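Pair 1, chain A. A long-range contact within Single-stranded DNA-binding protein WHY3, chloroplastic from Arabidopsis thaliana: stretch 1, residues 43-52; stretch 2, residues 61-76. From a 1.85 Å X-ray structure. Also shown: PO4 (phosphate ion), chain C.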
# COMPACT_ATOMS: atom_id res chain seq x y z
N LYS A 43 -13.97 16.05 -11.05
CA LYS A 43 -14.62 15.60 -9.83
C LYS A 43 -13.89 14.36 -9.27
O LYS A 43 -13.66 13.43 -9.99
CB LYS A 43 -16.07 15.25 -10.11
CG LYS A 43 -16.91 14.99 -8.85
CD LYS A 43 -18.31 14.52 -9.22
CE LYS A 43 -19.31 14.77 -8.10
NZ LYS A 43 -19.14 13.83 -6.96
N GLU A 44 -13.51 14.42 -8.00
CA GLU A 44 -12.92 13.28 -7.34
C GLU A 44 -13.88 12.12 -7.36
O GLU A 44 -15.10 12.27 -7.39
CB GLU A 44 -12.65 13.59 -5.88
CG GLU A 44 -11.65 14.62 -5.60
CD GLU A 44 -11.49 14.80 -4.11
OE1 GLU A 44 -12.53 14.77 -3.36
OE2 GLU A 44 -10.31 14.91 -3.69
N GLY A 45 -13.31 10.93 -7.30
CA GLY A 45 -14.07 9.75 -7.04
C GLY A 45 -14.58 9.71 -5.61
O GLY A 45 -14.23 10.56 -4.80
N PHE A 46 -15.41 8.73 -5.31
CA PHE A 46 -15.94 8.60 -3.93
C PHE A 46 -16.41 7.17 -3.76
O PHE A 46 -16.33 6.37 -4.70
CB PHE A 46 -17.11 9.57 -3.69
CG PHE A 46 -18.29 9.36 -4.62
CD1 PHE A 46 -18.28 9.91 -5.88
CD2 PHE A 46 -19.41 8.65 -4.21
CE1 PHE A 46 -19.37 9.73 -6.75
CE2 PHE A 46 -20.50 8.47 -5.08
CZ PHE A 46 -20.46 9.02 -6.35
N LEU A 47 -16.87 6.84 -2.55
CA LEU A 47 -17.43 5.54 -2.28
C LEU A 47 -18.91 5.69 -1.97
O LEU A 47 -19.32 6.55 -1.17
CB LEU A 47 -16.75 4.90 -1.04
CG LEU A 47 -15.26 4.59 -1.21
CD1 LEU A 47 -14.68 3.92 0.02
CD2 LEU A 47 -14.97 3.74 -2.42
N LEU A 48 -19.72 4.84 -2.58
CA LEU A 48 -21.14 4.81 -2.33
C LEU A 48 -21.48 3.69 -1.35
O LEU A 48 -21.26 2.51 -1.62
CB LEU A 48 -21.91 4.53 -3.63
CG LEU A 48 -23.44 4.56 -3.50
CD1 LEU A 48 -23.89 5.90 -2.96
CD2 LEU A 48 -24.11 4.27 -4.83
N LEU A 49 -22.02 4.09 -0.21
CA LEU A 49 -22.46 3.17 0.82
C LEU A 49 -23.96 2.99 0.74
O LEU A 49 -24.68 3.97 0.72
CB LEU A 49 -22.17 3.75 2.19
CG LEU A 49 -20.80 4.31 2.53
CD1 LEU A 49 -20.62 4.39 4.05
CD2 LEU A 49 -19.71 3.54 1.95
N GLN A 50 -24.42 1.74 0.72
CA GLN A 50 -25.85 1.42 0.70
C GLN A 50 -26.19 0.57 1.89
O GLN A 50 -25.61 -0.49 2.06
CB GLN A 50 -26.20 0.69 -0.60
CG GLN A 50 -25.70 1.45 -1.85
CD GLN A 50 -26.27 0.89 -3.16
OE1 GLN A 50 -27.48 0.66 -3.29
NE2 GLN A 50 -25.40 0.67 -4.12
N PHE A 51 -27.13 1.03 2.72
CA PHE A 51 -27.50 0.33 3.94
C PHE A 51 -28.92 -0.18 3.74
O PHE A 51 -29.78 0.57 3.24
CB PHE A 51 -27.54 1.27 5.16
CG PHE A 51 -26.18 1.84 5.60
CD1 PHE A 51 -25.56 2.87 4.89
CD2 PHE A 51 -25.59 1.39 6.78
CE1 PHE A 51 -24.36 3.39 5.32
CE2 PHE A 51 -24.40 1.92 7.21
CZ PHE A 51 -23.79 2.92 6.49
N ALA A 52 -29.17 -1.41 4.14
CA ALA A 52 -30.54 -1.96 4.08
C ALA A 52 -30.89 -2.74 5.33
O ALA A 52 -30.08 -3.53 5.84
CB ALA A 52 -30.67 -2.85 2.87
N ASP A 61 -34.21 -5.61 2.74
CA ASP A 61 -35.12 -4.80 1.97
C ASP A 61 -34.40 -3.63 1.29
O ASP A 61 -34.36 -2.51 1.79
CB ASP A 61 -36.21 -4.31 2.91
CG ASP A 61 -37.33 -3.64 2.18
OD1 ASP A 61 -37.24 -3.48 0.95
OD2 ASP A 61 -38.29 -3.26 2.87
N TRP A 62 -33.85 -3.91 0.11
CA TRP A 62 -33.13 -2.91 -0.66
C TRP A 62 -34.03 -1.85 -1.22
O TRP A 62 -33.58 -0.78 -1.62
CB TRP A 62 -32.31 -3.60 -1.75
CG TRP A 62 -31.26 -4.49 -1.15
CD1 TRP A 62 -31.31 -5.84 -1.00
CD2 TRP A 62 -30.01 -4.07 -0.56
NE1 TRP A 62 -30.18 -6.30 -0.37
CE2 TRP A 62 -29.37 -5.23 -0.10
CE3 TRP A 62 -29.39 -2.83 -0.38
CZ2 TRP A 62 -28.12 -5.19 0.53
CZ3 TRP A 62 -28.16 -2.79 0.25
CH2 TRP A 62 -27.53 -3.96 0.69
N SER A 63 -35.34 -2.11 -1.21
CA SER A 63 -36.29 -1.12 -1.68
C SER A 63 -36.36 -0.00 -0.65
O SER A 63 -36.76 1.12 -0.96
CB SER A 63 -37.68 -1.76 -1.95
OG SER A 63 -38.43 -1.97 -0.76
N ARG A 64 -35.96 -0.31 0.59
CA ARG A 64 -35.91 0.70 1.65
C ARG A 64 -34.45 1.08 2.02
O ARG A 64 -34.17 1.56 3.13
CB ARG A 64 -36.66 0.18 2.86
CG ARG A 64 -38.18 0.17 2.62
CD ARG A 64 -38.99 -0.42 3.75
NE ARG A 64 -38.73 0.21 5.05
CZ ARG A 64 -38.23 -0.42 6.11
NH1 ARG A 64 -37.93 -1.72 6.06
NH2 ARG A 64 -38.04 0.25 7.24
N LYS A 65 -33.55 0.90 1.08
CA LYS A 65 -32.14 1.22 1.33
C LYS A 65 -31.94 2.71 1.53
O LYS A 65 -32.72 3.54 1.04
CB LYS A 65 -31.29 0.75 0.17
CG LYS A 65 -31.38 1.60 -1.06
CD LYS A 65 -30.63 0.95 -2.20
CE LYS A 65 -30.70 1.82 -3.45
NZ LYS A 65 -29.91 1.25 -4.57
N GLN A 66 -30.88 3.06 2.25
CA GLN A 66 -30.47 4.43 2.36
C GLN A 66 -29.03 4.49 1.92
O GLN A 66 -28.28 3.60 2.22
CB GLN A 66 -30.62 4.93 3.78
CG GLN A 66 -32.06 4.87 4.32
CD GLN A 66 -33.00 5.84 3.68
OE1 GLN A 66 -32.59 6.83 3.07
NE2 GLN A 66 -34.31 5.55 3.79
N VAL A 67 -28.68 5.55 1.21
CA VAL A 67 -27.33 5.67 0.67
C VAL A 67 -26.60 6.91 1.15
O VAL A 67 -27.19 7.93 1.52
CB VAL A 67 -27.36 5.68 -0.87
CG1 VAL A 67 -28.20 4.51 -1.35
CG2 VAL A 67 -27.88 6.97 -1.38
N PHE A 68 -25.27 6.82 1.14
CA PHE A 68 -24.44 7.91 1.60
C PHE A 68 -23.18 7.89 0.75
O PHE A 68 -22.64 6.82 0.49
CB PHE A 68 -24.12 7.72 3.09
CG PHE A 68 -23.51 8.95 3.75
CD1 PHE A 68 -24.33 9.90 4.33
CD2 PHE A 68 -22.13 9.13 3.83
CE1 PHE A 68 -23.81 11.02 4.95
CE2 PHE A 68 -21.59 10.27 4.44
CZ PHE A 68 -22.45 11.22 5.00
N SER A 69 -22.77 9.04 0.23
CA SER A 69 -21.57 9.15 -0.59
C SER A 69 -20.36 9.61 0.20
O SER A 69 -20.26 10.79 0.55
CB SER A 69 -21.82 10.18 -1.70
OG SER A 69 -22.86 9.73 -2.54
N LEU A 70 -19.41 8.70 0.45
CA LEU A 70 -18.24 9.02 1.25
C LEU A 70 -17.18 9.65 0.39
O LEU A 70 -16.71 9.01 -0.56
CB LEU A 70 -17.62 7.74 1.81
CG LEU A 70 -17.88 7.17 3.18
CD1 LEU A 70 -16.77 6.12 3.44
CD2 LEU A 70 -17.90 8.20 4.27
N SER A 71 -16.81 10.89 0.70
CA SER A 71 -15.78 11.61 -0.03
C SER A 71 -14.39 11.13 0.34
O SER A 71 -14.16 10.45 1.36
CB SER A 71 -15.87 13.10 0.27
OG SER A 71 -15.38 13.32 1.58
N VAL A 72 -13.42 11.52 -0.48
CA VAL A 72 -12.02 11.28 -0.18
C VAL A 72 -11.63 11.72 1.23
O VAL A 72 -10.95 10.99 1.95
CB VAL A 72 -11.17 11.97 -1.26
CG1 VAL A 72 -9.76 12.14 -0.84
CG2 VAL A 72 -11.29 11.19 -2.57
N THR A 73 -12.02 12.93 1.64
CA THR A 73 -11.64 13.42 2.98
C THR A 73 -12.28 12.58 4.06
O THR A 73 -11.66 12.26 5.04
CB THR A 73 -12.05 14.91 3.17
OG1 THR A 73 -11.36 15.70 2.19
CG2 THR A 73 -11.68 15.41 4.56
N GLU A 74 -13.53 12.19 3.85
CA GLU A 74 -14.22 11.31 4.80
C GLU A 74 -13.60 9.93 4.93
O GLU A 74 -13.47 9.41 6.03
CB GLU A 74 -15.71 11.24 4.45
CG GLU A 74 -16.43 12.52 4.74
CD GLU A 74 -17.79 12.69 4.05
OE1 GLU A 74 -18.18 11.89 3.17
OE2 GLU A 74 -18.49 13.70 4.36
N ILE A 75 -13.16 9.37 3.81
CA ILE A 75 -12.36 8.18 3.82
C ILE A 75 -11.12 8.42 4.64
O ILE A 75 -10.72 7.59 5.44
CB ILE A 75 -11.99 7.72 2.40
CG1 ILE A 75 -13.26 7.35 1.64
CG2 ILE A 75 -10.99 6.58 2.50
CD1 ILE A 75 -13.18 7.44 0.12
N GLY A 76 -10.47 9.58 4.47
CA GLY A 76 -9.33 9.87 5.29
C GLY A 76 -9.62 9.87 6.79
O GLY A 76 -8.81 9.40 7.60
P PO4 C . -25.26 11.60 -0.16
O1 PO4 C . -26.01 10.30 -0.12
O2 PO4 C . -26.18 12.75 0.13
O3 PO4 C . -24.15 11.65 0.83
O4 PO4 C . -24.63 11.74 -1.54
O HOH W 1 -12.92 15.12 -0.35
O HOH W 2 -14.49 12.66 -2.89

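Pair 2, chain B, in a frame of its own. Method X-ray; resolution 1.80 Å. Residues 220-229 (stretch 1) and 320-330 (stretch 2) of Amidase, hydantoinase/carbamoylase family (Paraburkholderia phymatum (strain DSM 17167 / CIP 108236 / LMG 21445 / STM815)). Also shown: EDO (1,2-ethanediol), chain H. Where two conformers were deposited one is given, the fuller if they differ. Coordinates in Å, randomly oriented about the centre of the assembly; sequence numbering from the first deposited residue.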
# COMPACT_ATOMS: atom_id res chain seq x y z
N ARG B 220 -4.17 21.21 3.76
CA ARG B 220 -2.90 20.95 3.12
C ARG B 220 -2.81 19.46 2.80
O ARG B 220 -3.29 18.63 3.57
CB ARG B 220 -1.70 21.34 4.00
CG ARG B 220 -1.54 22.83 4.18
CD ARG B 220 -1.19 23.52 2.85
NE ARG B 220 -0.87 24.94 3.08
CZ ARG B 220 -1.78 25.90 3.23
NH1 ARG B 220 -3.09 25.64 3.15
NH2 ARG B 220 -1.38 27.14 3.46
N GLU B 221 -2.21 19.15 1.65
CA GLU B 221 -1.95 17.76 1.26
C GLU B 221 -0.51 17.65 0.78
O GLU B 221 -0.00 18.55 0.11
CB GLU B 221 -2.92 17.31 0.16
CG GLU B 221 -4.34 17.13 0.72
CD GLU B 221 -5.36 16.79 -0.34
OE1 GLU B 221 -5.14 17.12 -1.52
OE2 GLU B 221 -6.38 16.18 0.02
N PHE B 222 0.14 16.54 1.14
CA PHE B 222 1.52 16.29 0.75
C PHE B 222 1.70 14.82 0.45
O PHE B 222 1.01 13.96 1.01
CB PHE B 222 2.51 16.66 1.86
CG PHE B 222 2.58 18.13 2.15
CD1 PHE B 222 3.51 18.93 1.51
CD2 PHE B 222 1.75 18.70 3.10
CE1 PHE B 222 3.60 20.28 1.78
CE2 PHE B 222 1.82 20.07 3.37
CZ PHE B 222 2.75 20.85 2.71
N GLN B 223 2.64 14.53 -0.44
CA GLN B 223 3.25 13.21 -0.51
C GLN B 223 4.61 13.29 0.15
O GLN B 223 5.34 14.27 -0.01
CB GLN B 223 3.44 12.73 -1.95
CG GLN B 223 2.19 12.34 -2.69
CD GLN B 223 2.54 11.69 -4.01
OE1 GLN B 223 3.69 11.33 -4.25
NE2 GLN B 223 1.54 11.53 -4.87
N LEU B 224 4.95 12.26 0.90
CA LEU B 224 6.26 12.16 1.51
C LEU B 224 6.89 10.87 1.04
O LEU B 224 6.36 9.78 1.31
CB LEU B 224 6.15 12.21 3.03
CG LEU B 224 7.46 12.23 3.79
CD1 LEU B 224 8.31 13.45 3.43
CD2 LEU B 224 7.10 12.24 5.22
N ARG B 225 7.99 10.98 0.30
CA ARG B 225 8.70 9.85 -0.28
C ARG B 225 9.94 9.54 0.54
O ARG B 225 10.61 10.45 1.03
CB ARG B 225 9.13 10.14 -1.72
CG ARG B 225 8.01 10.28 -2.73
CD ARG B 225 8.59 10.55 -4.12
NE ARG B 225 7.54 10.74 -5.13
CZ ARG B 225 7.72 11.38 -6.28
NH1 ARG B 225 8.89 11.92 -6.56
NH2 ARG B 225 6.70 11.51 -7.13
N PHE B 226 10.26 8.25 0.64
CA PHE B 226 11.44 7.77 1.35
C PHE B 226 12.25 6.93 0.38
O PHE B 226 11.69 6.04 -0.27
CB PHE B 226 11.04 6.96 2.59
CG PHE B 226 10.33 7.80 3.60
CD1 PHE B 226 8.96 8.03 3.48
CD2 PHE B 226 11.04 8.43 4.60
CE1 PHE B 226 8.29 8.85 4.39
CE2 PHE B 226 10.38 9.25 5.52
CZ PHE B 226 9.01 9.47 5.41
N ILE B 227 13.53 7.25 0.24
CA ILE B 227 14.38 6.59 -0.73
C ILE B 227 15.48 5.89 0.04
O ILE B 227 16.37 6.54 0.60
CB ILE B 227 14.97 7.57 -1.76
CG1 ILE B 227 13.86 8.28 -2.55
CG2 ILE B 227 15.88 6.81 -2.71
CD1 ILE B 227 13.32 9.53 -1.88
N GLY B 228 15.41 4.56 0.06
CA GLY B 228 16.42 3.76 0.70
C GLY B 228 17.05 2.81 -0.30
O GLY B 228 17.43 3.23 -1.40
N GLN B 229 17.17 1.53 0.06
CA GLN B 229 17.83 0.56 -0.80
C GLN B 229 17.11 -0.78 -0.70
O GLN B 229 16.85 -1.26 0.41
CB GLN B 229 19.29 0.41 -0.38
CG GLN B 229 20.09 -0.59 -1.15
CD GLN B 229 21.51 -0.62 -0.64
OE1 GLN B 229 22.31 0.25 -0.97
NE2 GLN B 229 21.82 -1.60 0.20
N HIS B 320 19.55 10.48 8.94
CA HIS B 320 19.23 9.10 8.59
C HIS B 320 19.74 8.73 7.20
O HIS B 320 19.92 9.58 6.33
CB HIS B 320 17.72 8.87 8.66
CG HIS B 320 17.17 8.94 10.05
ND1 HIS B 320 17.30 7.90 10.95
CD2 HIS B 320 16.54 9.93 10.72
CE1 HIS B 320 16.75 8.24 12.10
NE2 HIS B 320 16.28 9.47 11.98
N LEU B 321 19.96 7.42 7.01
CA LEU B 321 20.46 6.93 5.72
C LEU B 321 19.38 6.93 4.66
O LEU B 321 19.69 7.14 3.48
CB LEU B 321 21.04 5.53 5.87
CG LEU B 321 22.34 5.39 6.66
CD1 LEU B 321 22.78 3.93 6.71
CD2 LEU B 321 23.40 6.26 6.00
N VAL B 322 18.12 6.71 5.04
CA VAL B 322 17.02 6.80 4.09
C VAL B 322 16.66 8.28 3.91
O VAL B 322 16.36 8.97 4.88
CB VAL B 322 15.80 6.00 4.58
CG1 VAL B 322 14.63 6.17 3.63
CG2 VAL B 322 16.14 4.49 4.72
N ARG B 323 16.69 8.75 2.66
CA ARG B 323 16.37 10.15 2.39
C ARG B 323 14.87 10.37 2.33
O ARG B 323 14.13 9.54 1.79
CB ARG B 323 17.00 10.59 1.06
CG ARG B 323 16.68 12.05 0.69
CD ARG B 323 17.49 12.49 -0.52
NE ARG B 323 17.33 11.58 -1.65
CZ ARG B 323 16.42 11.73 -2.61
NH1 ARG B 323 15.57 12.74 -2.56
NH2 ARG B 323 16.34 10.86 -3.60
N ALA B 324 14.41 11.50 2.88
CA ALA B 324 13.01 11.90 2.84
C ALA B 324 12.81 13.05 1.86
O ALA B 324 13.67 13.94 1.72
CB ALA B 324 12.51 12.33 4.22
N GLU B 325 11.66 13.06 1.17
CA GLU B 325 11.42 14.04 0.12
C GLU B 325 9.96 14.47 0.19
O GLU B 325 9.06 13.63 0.03
CB GLU B 325 11.75 13.45 -1.24
CG GLU B 325 11.50 14.40 -2.39
CD GLU B 325 11.74 13.72 -3.73
OE1 GLU B 325 11.14 14.16 -4.73
OE2 GLU B 325 12.51 12.73 -3.75
N LEU B 326 9.72 15.75 0.41
CA LEU B 326 8.37 16.27 0.62
C LEU B 326 7.87 16.91 -0.67
O LEU B 326 8.57 17.74 -1.27
CB LEU B 326 8.37 17.30 1.75
CG LEU B 326 7.03 17.89 2.18
CD1 LEU B 326 6.19 16.85 2.88
CD2 LEU B 326 7.28 19.09 3.09
N ILE B 327 6.66 16.55 -1.09
CA ILE B 327 6.07 17.06 -2.33
C ILE B 327 4.72 17.68 -2.01
O ILE B 327 3.81 16.98 -1.55
CB ILE B 327 5.92 15.96 -3.39
CG1 ILE B 327 7.27 15.29 -3.63
CG2 ILE B 327 5.38 16.55 -4.67
CD1 ILE B 327 7.15 13.92 -4.19
N ALA B 328 4.58 18.97 -2.25
CA ALA B 328 3.29 19.62 -2.03
C ALA B 328 2.32 19.22 -3.14
O ALA B 328 2.70 19.11 -4.30
CB ALA B 328 3.45 21.15 -2.00
N CYS B 329 1.07 18.96 -2.76
CA CYS B 329 0.03 18.68 -3.74
C CYS B 329 -0.71 19.95 -4.10
O CYS B 329 -0.90 20.84 -3.26
CB CYS B 329 -0.96 17.66 -3.21
SG CYS B 329 -0.17 16.12 -2.81
N GLU B 330 -1.15 20.03 -5.35
CA GLU B 330 -1.93 21.18 -5.77
C GLU B 330 -3.24 21.22 -5.00
O GLU B 330 -3.74 20.20 -4.52
CB GLU B 330 -2.20 21.13 -7.28
C1 EDO H . 18.74 5.31 9.76
O1 EDO H . 20.14 5.52 9.97
C2 EDO H . 18.52 4.87 8.32
O2 EDO H . 17.34 5.50 7.79
O HOH W 3 -2.13 21.12 -0.53

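Pair 1 and pair 2 share one backbone arrangement, two neighbouring antiparallel strands. Their N, CA and C atoms superpose with an RMSD of 0.4 Å over 14 central residues; the strand axes approach to 4.6 Å in pair 1 and 4.7 Å in pair 2, with N-to-C directions 161° and 159° apart. The ladders keep the same register. Leu A47 matches Gln B223, and Leu A70 matches Ile B327: Leu A47 N donates to Leu A70 O at 2.9 Å and Leu A70 N to Leu A47 O at 2.7 Å, while Gln B223 N donates to Ile B327 O at 2.9 Å and Ile B327 N to Gln B223 O at 2.8 Å. The same two backbone bonds form although the cross-strand pair is Leu/Leu in pair 1 and Gln/Ile in pair 2.

Leu A47, Leu A49, Phe A68 and Leu A70 lie on one face of the sheet in pair 1, and all four are buried. Leu A47 CB lies 4.1 Å from Leu A70 CB, and Leu A49 CD1 reaches Leu A70 CG at 4.0 Å. The following helix adds to this layer, with Ile A75 CD1 3.8 Å from Leu A47 CG. At the matched positions pair 2 has Gln B223, Arg B225, Glu B325 and Ile B327, and the packing becomes partly polar. Arg B225 takes the place of Leu A49; its guanidinium lays one face over Ile B327, CZ to CD1 3.3 Å, and its NH1 forms a long salt bridge to Glu B325 OE1 at 3.7 Å. Further along, Phe A51 and Gln A66 match Ile B227 and Arg B323. There Ile B227 CD1 sits over the Arg B323 guanidinium, 3.7 Å from NH2, whereas the Phe A51 ring meets Gln A66 O at its edge. Val A72 matches Cys B329 (CA atoms 1.4 Å apart), and both point toward the other stretch: Val A72 CG2 lies 3.7 Å from Gly A45 O, and Cys B329 CB 3.9 Å from Glu B221 CB.

On the other face the balance reverses. Leu A48 and Leu B224 coincide (CA atoms 0.3 Å apart) and share chi1 t, chi2 p. Leu A48 CD1 approaches Val A67 CB at 4.1 Å; Leu B224 CD1 meets Leu B326 CD1 at 4.0 Å. Ser A69, in the place of Leu B326, instead binds the phosphate ion, OG to PO4 O4 at 2.9 Å. Gln A50 matches Phe B226: the amide accepts from lysine, Lys A65 NZ to Gln A50 OE1 at 2.8 Å, while the aromatic residue packs against the valine in the lysine's place, Phe B226 CB to Val B322 CG1 at 3.8 Å.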